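Local coordinates for N-alpha-acetyltransferase 30 (Saccharomyces cerevisiae, PDB 6YGA), which catalyses, as the catalytic subunit of the NatC complex, the transfer of an acetyl group from acetyl-CoA to the N-terminal methionine of proteins, at residues 17-20 against 21-25; 98-101 against 102-106. All coordinates share one frame; numbering follows the deposited sequence.

Contact 1: residues 17-20 against 21-25; sequences ASIK and KLIDA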
# COMPACT_ATOMS: atom_id res chain seq x y z
N ALA A 17 -2.39 31.03 17.23
CA ALA A 17 -1.02 30.92 16.76
C ALA A 17 -0.22 29.95 17.62
O ALA A 17 0.65 29.23 17.11
CB ALA A 17 -0.35 32.29 16.74
N SER A 18 -0.49 29.91 18.92
CA SER A 18 0.26 29.03 19.81
C SER A 18 0.00 27.56 19.48
O SER A 18 0.90 26.72 19.58
CB SER A 18 -0.10 29.32 21.26
OG SER A 18 -0.13 30.71 21.52
N ILE A 19 -1.23 27.24 19.08
CA ILE A 19 -1.56 25.87 18.68
C ILE A 19 -0.78 25.47 17.44
O ILE A 19 -0.27 24.35 17.33
CB ILE A 19 -3.08 25.74 18.46
CG1 ILE A 19 -3.83 25.99 19.77
CG2 ILE A 19 -3.43 24.38 17.88
CD1 ILE A 19 -5.33 26.12 19.60
N LYS A 20 -0.66 26.39 16.48
CA LYS A 20 0.09 26.11 15.26
C LYS A 20 1.55 25.82 15.57
O LYS A 20 2.15 24.91 14.98
CB LYS A 20 -0.04 27.27 14.28
CG LYS A 20 1.03 27.30 13.20
CD LYS A 20 0.51 27.88 11.90
CE LYS A 20 1.55 27.74 10.80
NZ LYS A 20 0.96 27.94 9.45
N LYS A 21 2.15 26.58 16.50
CA LYS A 21 3.55 26.36 16.84
C LYS A 21 3.77 24.99 17.46
O LYS A 21 4.74 24.30 17.14
CB LYS A 21 4.03 27.46 17.78
CG LYS A 21 5.54 27.50 17.95
CD LYS A 21 6.23 27.90 16.65
CE LYS A 21 7.72 28.15 16.86
NZ LYS A 21 8.37 28.74 15.66
N LEU A 22 2.87 24.58 18.36
CA LEU A 22 2.99 23.27 18.99
C LEU A 22 2.94 22.15 17.96
O LEU A 22 3.81 21.27 17.93
CB LEU A 22 1.89 23.09 20.03
CG LEU A 22 2.07 23.70 21.42
CD1 LEU A 22 0.84 23.40 22.28
CD2 LEU A 22 3.32 23.15 22.08
N ILE A 23 1.91 22.16 17.12
CA ILE A 23 1.70 21.06 16.18
C ILE A 23 2.81 21.01 15.14
O ILE A 23 3.26 19.93 14.74
CB ILE A 23 0.30 21.18 15.54
CG1 ILE A 23 -0.79 20.97 16.59
CG2 ILE A 23 0.14 20.19 14.40
CD1 ILE A 23 -2.19 21.23 16.10
N ASP A 24 3.29 22.18 14.70
CA ASP A 24 4.31 22.21 13.64
C ASP A 24 5.64 21.65 14.11
O ASP A 24 6.39 21.10 13.29
CB ASP A 24 4.49 23.64 13.13
CG ASP A 24 3.38 24.08 12.19
OD1 ASP A 24 2.69 23.19 11.64
OD2 ASP A 24 3.21 25.30 12.00
N ALA A 25 5.97 21.79 15.39
CA ALA A 25 7.24 21.29 15.89
C ALA A 25 7.35 19.77 15.74
O ALA A 25 8.42 19.24 15.43
CB ALA A 25 7.43 21.69 17.35
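Lys20 and Asp24, one turn apart on the same helix, are tied first through their main chains: Asp24 N donates to Lys20 O at 3.0 Å. Three further i to i+4 bonds run beside it, Lys21 N to Ala17 O, Leu22 N to Ser18 O and Ile23 N to Ile19 O. The side chains of Lys20 and Asp24 slant across one another without pairing their charges. Lys20 NZ stays 4.3 Å from Asp24 OD2, beyond a salt bridge, and it is the aliphatic shaft that meets the carboxylate, with Lys20 CE 3.2 Å from Asp24 OD2 and Lys20 CG equally near. A chi1 of 161° swings CG of Lys20 away from its own nitrogen and to the side of its carbonyl, which carries the chain along the next turn. Both polar ends have firmer partners elsewhere: Lys20 NZ forms a salt bridge with Glu56 of the N-alpha-acetyltransferase 35 chain, and Asp24 OD1 is hydrogen-bonded to Tyr36 OH of helix 33-40. The nearby ammonium would still be expected to favour the charged carboxylate.

Ser18 OG is hydrogen-bonded back to Glu14 O, one turn earlier, and the side chain touches Pro61 of strand 61-72. On the buried face Ile19 and Ile23 lie alongside each other, pointing the same way, and Ile19 CG2 touches Ile23 CD1 at 3.8 Å. Both isoleucines rest on Cys64 of strand 61-72, and Ile23 also reaches Met83 and Ala85 of strand 76-86. This is the pattern of an amphipathic alpha-helix, here the first helix of the GNAT fold, laid on the central sheet with its polar side turned partly to a partner subunit.

Contact 2: residues 98-101 against 102-106; sequences KLVE and IAIDK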
# COMPACT_ATOMS: atom_id res chain seq x y z
N LYS A 98 -5.09 12.77 28.68
CA LYS A 98 -6.22 13.56 29.17
C LYS A 98 -6.85 14.38 28.05
O LYS A 98 -8.07 14.56 28.03
CB LYS A 98 -5.77 14.46 30.31
CG LYS A 98 -6.90 14.91 31.21
CD LYS A 98 -7.61 13.71 31.82
CE LYS A 98 -8.81 14.14 32.65
NZ LYS A 98 -9.39 12.99 33.40
N LEU A 99 -6.04 14.87 27.11
CA LEU A 99 -6.58 15.61 25.98
C LEU A 99 -7.42 14.71 25.08
O LEU A 99 -8.47 15.13 24.58
CB LEU A 99 -5.45 16.27 25.19
CG LEU A 99 -4.86 17.56 25.76
CD1 LEU A 99 -3.53 17.88 25.10
CD2 LEU A 99 -5.83 18.71 25.58
N VAL A 100 -6.97 13.48 24.86
CA VAL A 100 -7.76 12.54 24.06
C VAL A 100 -9.06 12.22 24.77
O VAL A 100 -10.13 12.18 24.15
CB VAL A 100 -6.94 11.26 23.77
CG1 VAL A 100 -7.80 10.25 23.03
CG2 VAL A 100 -5.71 11.60 22.95
N GLU A 101 -9.01 12.02 26.09
CA GLU A 101 -10.21 11.66 26.84
C GLU A 101 -11.24 12.79 26.82
O GLU A 101 -12.44 12.53 26.67
CB GLU A 101 -9.84 11.31 28.28
CG GLU A 101 -9.17 9.95 28.44
CD GLU A 101 -8.80 9.64 29.88
OE1 GLU A 101 -8.66 10.59 30.68
OE2 GLU A 101 -8.65 8.44 30.21
N ILE A 102 -10.79 14.04 26.96
CA ILE A 102 -11.75 15.14 26.98
C ILE A 102 -12.31 15.39 25.58
O ILE A 102 -13.47 15.81 25.43
CB ILE A 102 -11.11 16.40 27.58
CG1 ILE A 102 -12.17 17.49 27.80
CG2 ILE A 102 -9.99 16.93 26.70
CD1 ILE A 102 -11.65 18.70 28.53
N ALA A 103 -11.53 15.11 24.53
CA ALA A 103 -12.02 15.29 23.17
C ALA A 103 -13.02 14.20 22.80
O ALA A 103 -14.07 14.48 22.21
CB ALA A 103 -10.85 15.30 22.18
N ILE A 104 -12.72 12.94 23.14
CA ILE A 104 -13.65 11.85 22.86
C ILE A 104 -14.93 12.03 23.67
O ILE A 104 -16.03 11.76 23.18
CB ILE A 104 -12.98 10.49 23.13
CG1 ILE A 104 -11.81 10.28 22.18
CG2 ILE A 104 -13.99 9.36 22.98
CD1 ILE A 104 -11.13 8.93 22.35
N ASP A 105 -14.80 12.49 24.91
CA ASP A 105 -15.98 12.76 25.73
C ASP A 105 -16.87 13.82 25.08
O ASP A 105 -18.10 13.70 25.10
CB ASP A 105 -15.55 13.18 27.13
CG ASP A 105 -16.73 13.38 28.07
OD1 ASP A 105 -17.40 14.43 27.96
OD2 ASP A 105 -16.98 12.50 28.92
N LYS A 106 -16.25 14.85 24.49
CA LYS A 106 -17.02 15.88 23.80
C LYS A 106 -17.72 15.31 22.57
O LYS A 106 -18.90 15.59 22.33
CB LYS A 106 -16.11 17.04 23.42
CG LYS A 106 -16.76 18.12 22.57
CD LYS A 106 -17.93 18.77 23.29
CE LYS A 106 -18.54 19.90 22.47
NZ LYS A 106 -19.72 20.50 23.15
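Lys98 O accepts the hydrogen bond of Ile102 N at 3.0 Å, and the same carbonyl oxygen lies 3.3 Å from Ile102 CG2. That methyl branch occupies a position between the backbone N and the carbonyl carbon of its own residue (chi1 -171° for CG1) that sets it against the preceding turn, where Ile102 CG2 also meets Leu99 O at 3.2 Å. The ammonium end of Lys98 makes a long salt bridge, 3.7 Å from Lys98 NZ to Glu101 OE1.

Leu99 O takes the N-H of Ala103, whose CB packs 3.4 Å from that oxygen. Val100 O receives Ile104 N at 2.9 Å. The side chains of Val100 and Ile104 lie side by side, pointing the same way, with Val100 CG1 against Ile104 CD1 at 3.6 Å. Glu101 O is bonded by Asp105 N, while the carboxylate of Asp105 turns onward to a salt bridge with Arg109. Phe578 of the N-alpha-acetyltransferase 35 chain packs against Glu101, Ile104 and Asp105.

Val100 and Ile104 meet Met133, Leu99, Val100 and Ala103 pack on Ile65 of strand 61-72, and Leu99 and Ile102 reach Tyr5 and Tyr48 of strands 3-7 and 47-52. Helix 95-109 thereby lies against the sheet as the crossover of the beta-alpha-beta unit between strands 76-86 and 114-120.

In the fold
Contact 1 and contact 2 are each local, within helices 13-26 and 95-109, and they lie on opposite sides of the chain's centre, their own centres about 19 Å apart. Strand 61-72 is common ground: contact 1 packs on Cys64 and Val66, contact 2 on Ile65 and Cys67, consistent with alternate residues facing opposite sides of the sheet. Contact 2 is the more buried, four of its eight touching residues against two, and lies nearer the centre, about 9 Å against 13 Å. Both meet the N-alpha-acetyltransferase 35 chain, but contact 1 does so by a salt bridge and contact 2 by packing against a phenylalanine.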